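Local coordinates for protein PAN2-PAN3 deadenylation complex catalytic subunit pan2 (Neurospora crassa, PDB 4CZW) that probably shortens mRNA poly(A) tails by exonucleolytic release of 5'-AMP, acting as the catalytic subunit of the PAN2-PAN3 deadenylation complex, here its pseudo-ubiquitin-hydrolase and exonuclease domains, at residues Val343-Val348 against Asp359-Asn365; Val322-Thr328 against Val389-Lys395. Numbering follows the deposited sequence.

Contact 1 (Val343-Val348 against Asp359-Asn365); sequences VATVNV and DRWHLFN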
loop_
_atom_site.group_PDB
_atom_site.type_symbol
_atom_site.label_atom_id
_atom_site.label_comp_id
_atom_site.label_asym_id
_atom_site.label_seq_id
_atom_site.Cartn_x
_atom_site.Cartn_y
_atom_site.Cartn_z
ATOM N N VAL A 343 4.610 -6.723 13.492
ATOM C CA VAL A 343 5.387 -7.247 12.376
ATOM C C VAL A 343 4.475 -8.095 11.500
ATOM O O VAL A 343 3.320 -8.339 11.852
ATOM C CB VAL A 343 6.586 -8.093 12.846
ATOM C CG1 VAL A 343 7.499 -7.270 13.747
ATOM C CG2 VAL A 343 6.104 -9.346 13.561
ATOM N N ALA A 344 4.987 -8.542 10.359
ATOM C CA ALA A 344 4.193 -9.356 9.449
ATOM C C ALA A 344 4.957 -10.593 8.994
ATOM O O ALA A 344 6.060 -10.491 8.456
ATOM C CB ALA A 344 3.758 -8.531 8.247
ATOM N N THR A 345 4.367 -11.760 9.224
ATOM C CA THR A 345 4.922 -13.014 8.733
ATOM C C THR A 345 4.086 -13.499 7.557
ATOM O O THR A 345 2.955 -13.951 7.733
ATOM C CB THR A 345 4.964 -14.092 9.829
ATOM O OG1 THR A 345 3.648 -14.285 10.362
ATOM C CG2 THR A 345 5.900 -13.670 10.951
ATOM N N VAL A 346 4.647 -13.398 6.355
ATOM C CA VAL A 346 3.892 -13.644 5.132
ATOM C C VAL A 346 4.557 -14.682 4.229
ATOM O O VAL A 346 5.774 -14.679 4.053
ATOM C CB VAL A 346 3.706 -12.334 4.330
ATOM C CG1 VAL A 346 2.918 -12.583 3.054
ATOM C CG2 VAL A 346 3.022 -11.278 5.184
ATOM N N ASN A 347 3.746 -15.575 3.666
ATOM C CA ASN A 347 4.210 -16.487 2.628
ATOM C C ASN A 347 4.121 -15.801 1.267
ATOM O O ASN A 347 3.048 -15.731 0.669
ATOM C CB ASN A 347 3.388 -17.778 2.637
ATOM C CG ASN A 347 4.031 -18.893 1.827
ATOM O OD1 ASN A 347 4.677 -18.649 0.807
ATOM N ND2 ASN A 347 3.855 -20.127 2.282
ATOM N N VAL A 348 5.254 -15.301 0.782
ATOM C CA VAL A 348 5.282 -14.529 -0.458
ATOM C C VAL A 348 5.123 -15.404 -1.699
ATOM O O VAL A 348 5.124 -14.903 -2.823
ATOM C CB VAL A 348 6.592 -13.727 -0.588
ATOM C CG1 VAL A 348 6.749 -12.778 0.588
ATOM C CG2 VAL A 348 7.784 -14.665 -0.691
ATOM N N ASP A 359 6.948 -23.228 0.467
ATOM C CA ASP A 359 7.219 -22.528 1.717
ATOM C C ASP A 359 8.212 -21.389 1.515
ATOM O O ASP A 359 9.424 -21.603 1.489
ATOM C CB ASP A 359 7.742 -23.501 2.774
ATOM C CG ASP A 359 6.708 -24.534 3.175
ATOM O OD1 ASP A 359 5.503 -24.206 3.164
ATOM O OD2 ASP A 359 7.100 -25.675 3.502
ATOM N N ARG A 360 7.685 -20.176 1.370
ATOM C CA ARG A 360 8.514 -18.993 1.182
ATOM C C ARG A 360 8.129 -17.904 2.180
ATOM O O ARG A 360 7.853 -16.768 1.798
ATOM C CB ARG A 360 8.386 -18.470 -0.249
ATOM C CG ARG A 360 8.740 -19.494 -1.317
ATOM C CD ARG A 360 8.649 -18.895 -2.710
ATOM N NE ARG A 360 9.486 -17.706 -2.841
ATOM C CZ ARG A 360 10.782 -17.733 -3.132
ATOM N NH1 ARG A 360 11.397 -18.893 -3.323
ATOM N NH2 ARG A 360 11.464 -16.601 -3.232
ATOM N N TRP A 361 8.114 -18.263 3.459
ATOM C CA TRP A 361 7.711 -17.337 4.512
ATOM C C TRP A 361 8.793 -16.306 4.816
ATOM O O TRP A 361 9.980 -16.630 4.868
ATOM C CB TRP A 361 7.352 -18.109 5.783
ATOM C CG TRP A 361 6.169 -19.010 5.614
ATOM C CD1 TRP A 361 6.178 -20.302 5.174
ATOM C CD2 TRP A 361 4.798 -18.686 5.880
ATOM N NE1 TRP A 361 4.899 -20.803 5.151
ATOM C CE2 TRP A 361 4.034 -19.832 5.578
ATOM C CE3 TRP A 361 4.144 -17.541 6.343
ATOM C CZ2 TRP A 361 2.648 -19.862 5.725
ATOM C CZ3 TRP A 361 2.769 -17.574 6.488
ATOM C CH2 TRP A 361 2.036 -18.727 6.180
ATOM N N HIS A 362 8.370 -15.062 5.019
ATOM C CA HIS A 362 9.291 -13.979 5.345
ATOM C C HIS A 362 8.791 -13.144 6.518
ATOM O O HIS A 362 7.587 -12.953 6.691
ATOM C CB HIS A 362 9.512 -13.075 4.131
ATOM C CG HIS A 362 10.365 -13.689 3.066
ATOM N ND1 HIS A 362 9.903 -14.667 2.212
ATOM C CD2 HIS A 362 11.653 -13.462 2.717
ATOM C CE1 HIS A 362 10.871 -15.015 1.382
ATOM N NE2 HIS A 362 11.943 -14.299 1.668
ATOM N N LEU A 363 9.726 -12.647 7.320
ATOM C CA LEU A 363 9.399 -11.761 8.428
ATOM C C LEU A 363 9.550 -10.302 8.013
ATOM O O LEU A 363 10.647 -9.852 7.687
ATOM C CB LEU A 363 10.286 -12.060 9.638
ATOM C CG LEU A 363 10.249 -11.039 10.777
ATOM C CD1 LEU A 363 8.851 -10.922 11.362
ATOM C CD2 LEU A 363 11.260 -11.401 11.856
ATOM N N PHE A 364 8.442 -9.568 8.023
ATOM C CA PHE A 364 8.465 -8.154 7.673
ATOM C C PHE A 364 8.389 -7.274 8.916
ATOM O O PHE A 364 7.327 -6.752 9.255
ATOM C CB PHE A 364 7.318 -7.815 6.717
ATOM C CG PHE A 364 7.484 -8.396 5.341
ATOM C CD1 PHE A 364 8.176 -7.701 4.363
ATOM C CD2 PHE A 364 6.946 -9.632 5.026
ATOM C CE1 PHE A 364 8.330 -8.231 3.095
ATOM C CE2 PHE A 364 7.097 -10.167 3.760
ATOM C CZ PHE A 364 7.790 -9.465 2.793
ATOM N N ASN A 365 9.521 -7.124 9.595
ATOM C CA ASN A 365 9.618 -6.222 10.735
ATOM C C ASN A 365 9.984 -4.824 10.257
ATOM O O ASN A 365 11.150 -4.428 10.308
ATOM C CB ASN A 365 10.646 -6.735 11.746
ATOM C CG ASN A 365 10.707 -5.886 13.003
ATOM O OD1 ASN A 365 9.867 -5.012 13.220
ATOM N ND2 ASN A 365 11.702 -6.148 13.842
#
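Strands 343-347 and 361-365 run antiparallel in the pseudo-UCH domain, the USP-like scaffold of Pan2, and their backbones satisfy each other in alternation. A344 and F364 form one hydrogen-bonded pair (A344 N to F364 O 3.1 Å, F364 N to A344 O 2.6 Å), V346 and H362 the next (V346 N to H362 O 3.0 Å, H362 N to V346 O 2.8 Å). Next to these pairs R360 O accepts twice: from V348 N at 3.2 Å and, within its own segment, from H362 ND1 at 3.0 Å, so that ring nitrogen is satisfied locally. N347 has an amide able to serve two backbones: its OD1 takes the NH of G349, while R360 N binds N347 OD1 weakly at 3.4 Å. N347 ND2 bonds weakly to the carbonyl of Q358; its 3.1 Å approach to W361 NE1 sets donor against donor and is no bond. N347 CB sits over the indole of W361, 3.5 Å from the centroid of the six-membered ring, a CH-pi contact. The R360 guanidinium finds E352 and the Y38 hydroxyl; N365 pairs with the carbonyls of E12 and R14 and with H341.

Small and branched apolar residues fill the rest: A344 CB meets F364 CB at 3.9 Å, and the F364 ring reaches on to V346 CB (CE2, 4.1 Å) and V348 CG1 (CZ, 4.1 Å). A344, V346 and F364 face helix 51-58, whereas W361 packs on L325 and helix 374-377. Outward-facing backbone groups of V343, T345 and N347 bond to strand 321-334, and those of W361 and L363 to residues around strand 368-371.

Contact 2 (Val322-Thr328 against Val389-Lys395); sequences VYSLVGT and VVMFQVK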
loop_
_atom_site.group_PDB
_atom_site.type_symbol
_atom_site.label_atom_id
_atom_site.label_comp_id
_atom_site.label_asym_id
_atom_site.label_seq_id
_atom_site.Cartn_x
_atom_site.Cartn_y
_atom_site.Cartn_z
ATOM N N VAL A 322 -11.287 -24.539 -0.560
ATOM C CA VAL A 322 -9.993 -24.574 0.108
ATOM C C VAL A 322 -9.357 -23.188 0.168
ATOM O O VAL A 322 -9.184 -22.526 -0.855
ATOM C CB VAL A 322 -9.033 -25.547 -0.600
ATOM C CG1 VAL A 322 -7.648 -25.496 0.031
ATOM C CG2 VAL A 322 -9.592 -26.963 -0.562
ATOM N N TYR A 323 -9.018 -22.754 1.378
ATOM C CA TYR A 323 -8.375 -21.461 1.578
ATOM C C TYR A 323 -6.903 -21.637 1.936
ATOM O O TYR A 323 -6.538 -22.561 2.662
ATOM C CB TYR A 323 -9.092 -20.666 2.673
ATOM C CG TYR A 323 -10.401 -20.048 2.232
ATOM C CD1 TYR A 323 -11.560 -20.809 2.148
ATOM C CD2 TYR A 323 -10.478 -18.699 1.906
ATOM C CE1 TYR A 323 -12.757 -20.246 1.748
ATOM C CE2 TYR A 323 -11.670 -18.127 1.505
ATOM C CZ TYR A 323 -12.806 -18.905 1.428
ATOM O OH TYR A 323 -13.994 -18.338 1.027
ATOM N N SER A 324 -6.062 -20.749 1.415
ATOM C CA SER A 324 -4.640 -20.776 1.727
ATOM C C SER A 324 -4.274 -19.621 2.650
ATOM O O SER A 324 -4.773 -18.508 2.495
ATOM C CB SER A 324 -3.803 -20.716 0.447
ATOM O OG SER A 324 -3.999 -21.875 -0.344
ATOM N N LEU A 325 -3.408 -19.898 3.618
ATOM C CA LEU A 325 -2.947 -18.868 4.539
ATOM C C LEU A 325 -1.917 -17.969 3.868
ATOM O O LEU A 325 -0.842 -18.425 3.478
ATOM C CB LEU A 325 -2.355 -19.500 5.799
ATOM C CG LEU A 325 -1.747 -18.536 6.819
ATOM C CD1 LEU A 325 -2.802 -17.580 7.351
ATOM C CD2 LEU A 325 -1.092 -19.305 7.953
ATOM N N VAL A 326 -2.254 -16.691 3.730
ATOM C CA VAL A 326 -1.355 -15.730 3.105
ATOM C C VAL A 326 -0.313 -15.229 4.097
ATOM O O VAL A 326 0.889 -15.306 3.840
ATOM C CB VAL A 326 -2.123 -14.525 2.532
ATOM C CG1 VAL A 326 -1.153 -13.480 2.007
ATOM C CG2 VAL A 326 -3.073 -14.977 1.434
ATOM N N GLY A 327 -0.777 -14.717 5.232
ATOM C CA GLY A 327 0.121 -14.186 6.241
ATOM C C GLY A 327 -0.568 -13.856 7.550
ATOM O O GLY A 327 -1.746 -14.163 7.740
ATOM N N THR A 328 0.173 -13.223 8.454
ATOM C CA THR A 328 -0.345 -12.898 9.777
ATOM C C THR A 328 0.237 -11.595 10.316
ATOM O O THR A 328 1.455 -11.410 10.334
ATOM C CB THR A 328 -0.045 -14.025 10.787
ATOM O OG1 THR A 328 -0.616 -15.256 10.324
ATOM C CG2 THR A 328 -0.618 -13.688 12.154
ATOM N N VAL A 389 -4.194 -10.258 13.270
ATOM C CA VAL A 389 -5.003 -10.426 12.070
ATOM C C VAL A 389 -4.480 -11.590 11.234
ATOM O O VAL A 389 -3.284 -11.674 10.951
ATOM C CB VAL A 389 -5.020 -9.146 11.210
ATOM C CG1 VAL A 389 -5.944 -9.322 10.013
ATOM C CG2 VAL A 389 -5.448 -7.949 12.044
ATOM N N VAL A 390 -5.380 -12.488 10.848
ATOM C CA VAL A 390 -5.015 -13.642 10.034
ATOM C C VAL A 390 -5.694 -13.558 8.670
ATOM O O VAL A 390 -6.901 -13.334 8.584
ATOM C CB VAL A 390 -5.400 -14.961 10.728
ATOM C CG1 VAL A 390 -5.050 -16.148 9.849
ATOM C CG2 VAL A 390 -4.701 -15.071 12.073
HETATM N N MSE A 391 -4.917 -13.740 7.605
HETATM C CA MSE A 391 -5.429 -13.551 6.252
HETATM C C MSE A 391 -5.454 -14.839 5.434
HETATM O O MSE A 391 -4.417 -15.453 5.186
HETATM C CB MSE A 391 -4.593 -12.503 5.517
HETATM C CG MSE A 391 -5.159 -12.080 4.172
HETATM SE SE MSE A 391 -6.702 -10.899 4.339
HETATM C CE MSE A 391 -5.827 -9.364 5.166
ATOM N N PHE A 392 -6.651 -15.236 5.013
ATOM C CA PHE A 392 -6.818 -16.364 4.106
ATOM C C PHE A 392 -7.380 -15.894 2.769
ATOM O O PHE A 392 -8.110 -14.905 2.707
ATOM C CB PHE A 392 -7.750 -17.421 4.705
ATOM C CG PHE A 392 -7.115 -18.265 5.773
ATOM C CD1 PHE A 392 -6.407 -19.410 5.441
ATOM C CD2 PHE A 392 -7.243 -17.926 7.108
ATOM C CE1 PHE A 392 -5.829 -20.193 6.422
ATOM C CE2 PHE A 392 -6.667 -18.707 8.094
ATOM C CZ PHE A 392 -5.959 -19.840 7.750
ATOM N N GLN A 393 -7.031 -16.603 1.702
ATOM C CA GLN A 393 -7.675 -16.396 0.412
ATOM C C GLN A 393 -7.894 -17.752 -0.244
ATOM O O GLN A 393 -7.234 -18.729 0.110
ATOM C CB GLN A 393 -6.842 -15.484 -0.494
ATOM C CG GLN A 393 -5.757 -16.197 -1.285
ATOM C CD GLN A 393 -5.332 -15.418 -2.516
ATOM O OE1 GLN A 393 -5.722 -14.265 -2.701
ATOM N NE2 GLN A 393 -4.535 -16.049 -3.369
ATOM N N VAL A 394 -8.828 -17.811 -1.187
ATOM C CA VAL A 394 -9.127 -19.061 -1.877
ATOM C C VAL A 394 -7.893 -19.565 -2.623
ATOM O O VAL A 394 -7.206 -18.798 -3.299
ATOM C CB VAL A 394 -10.314 -18.900 -2.850
ATOM C CG1 VAL A 394 -11.610 -18.743 -2.073
ATOM C CG2 VAL A 394 -10.105 -17.712 -3.773
ATOM N N LYS A 395 -7.610 -20.856 -2.477
ATOM C CA LYS A 395 -6.402 -21.455 -3.036
ATOM C C LYS A 395 -6.381 -21.378 -4.560
ATOM O O LYS A 395 -5.315 -21.362 -5.176
ATOM C CB LYS A 395 -6.273 -22.911 -2.581
ATOM C CG LYS A 395 -4.958 -23.574 -2.964
ATOM C CD LYS A 395 -4.873 -24.991 -2.425
ATOM C CE LYS A 395 -3.544 -25.637 -2.781
ATOM N NZ LYS A 395 -3.424 -27.008 -2.212
#
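Five backbone hydrogen bonds join 322-328 and 389-395 in the mixed, curled sheet of the USP-like (pseudo-UCH) domain, and a classic beta bulge interrupts their register. S324 and Q393 form a regular hydrogen-bonded pair, S324 N to Q393 O at 2.7 Å and Q393 N to S324 O at 3.1 Å, and K395 N closes the end on V322 O at 2.8 Å. At the bulge V326 and G327 together face M391: V326 N donates to M391 O at 2.9 Å, and M391 N donates to G327 O at 3.2 Å. The helical backbone angles of V326 (-82/-54) supply the kink, and between the pairs L325-F392 and T328-V390 one strand therefore spends two residues where the other spends one.

The polar side chains look elsewhere. S324 OG and Q393 NE2 both bond to N398, Y323 OH to the carbonyl of P264, and K395 NZ makes a salt bridge with E291; on the way the methylenes of the long lysine pass across V322, K395 CD 3.7 Å from V322 CG1.

Further out comes the apolar packing. V394 CG1 lies over the Y323 ring, 4.0 Å from its centroid. V326 CB meets M391 CG at 4.2 Å, and M391, present as selenomethionine, packs on V266 and A268. L325, F392 and V390 share the other face, where F392 reaches L267, L269 and I292. L325 touches V390 CG1 through its CD1 at 3.7 Å, and that same CD1 stands over the F392 ring, 4.1 Å from the ring centroid.

From the N terminus, strand 321-334 comes first and supplies residues 322-328 to contact 2. The chain turns back into strand 339-347, the first half of contact 1, which closes a ten-residue loop when 359-365 returns alongside. Strand 368-371 and helix 374-377 follow before 389-395 completes contact 2, closing a sixty-residue loop within which contact 1 is nested. The four strands stand in the order 361-365, 339-347, 321-334, 385-394, so the contacts are alternate seams of one sheet, separated by the seam between 339-347 and 321-334. There, N347 N lies 2.9 Å from V326 O and T328 N 3.0 Å from T345 O, both probable hydrogen bonds, while W361 CH2 packs 3.6 Å from L325 CD2.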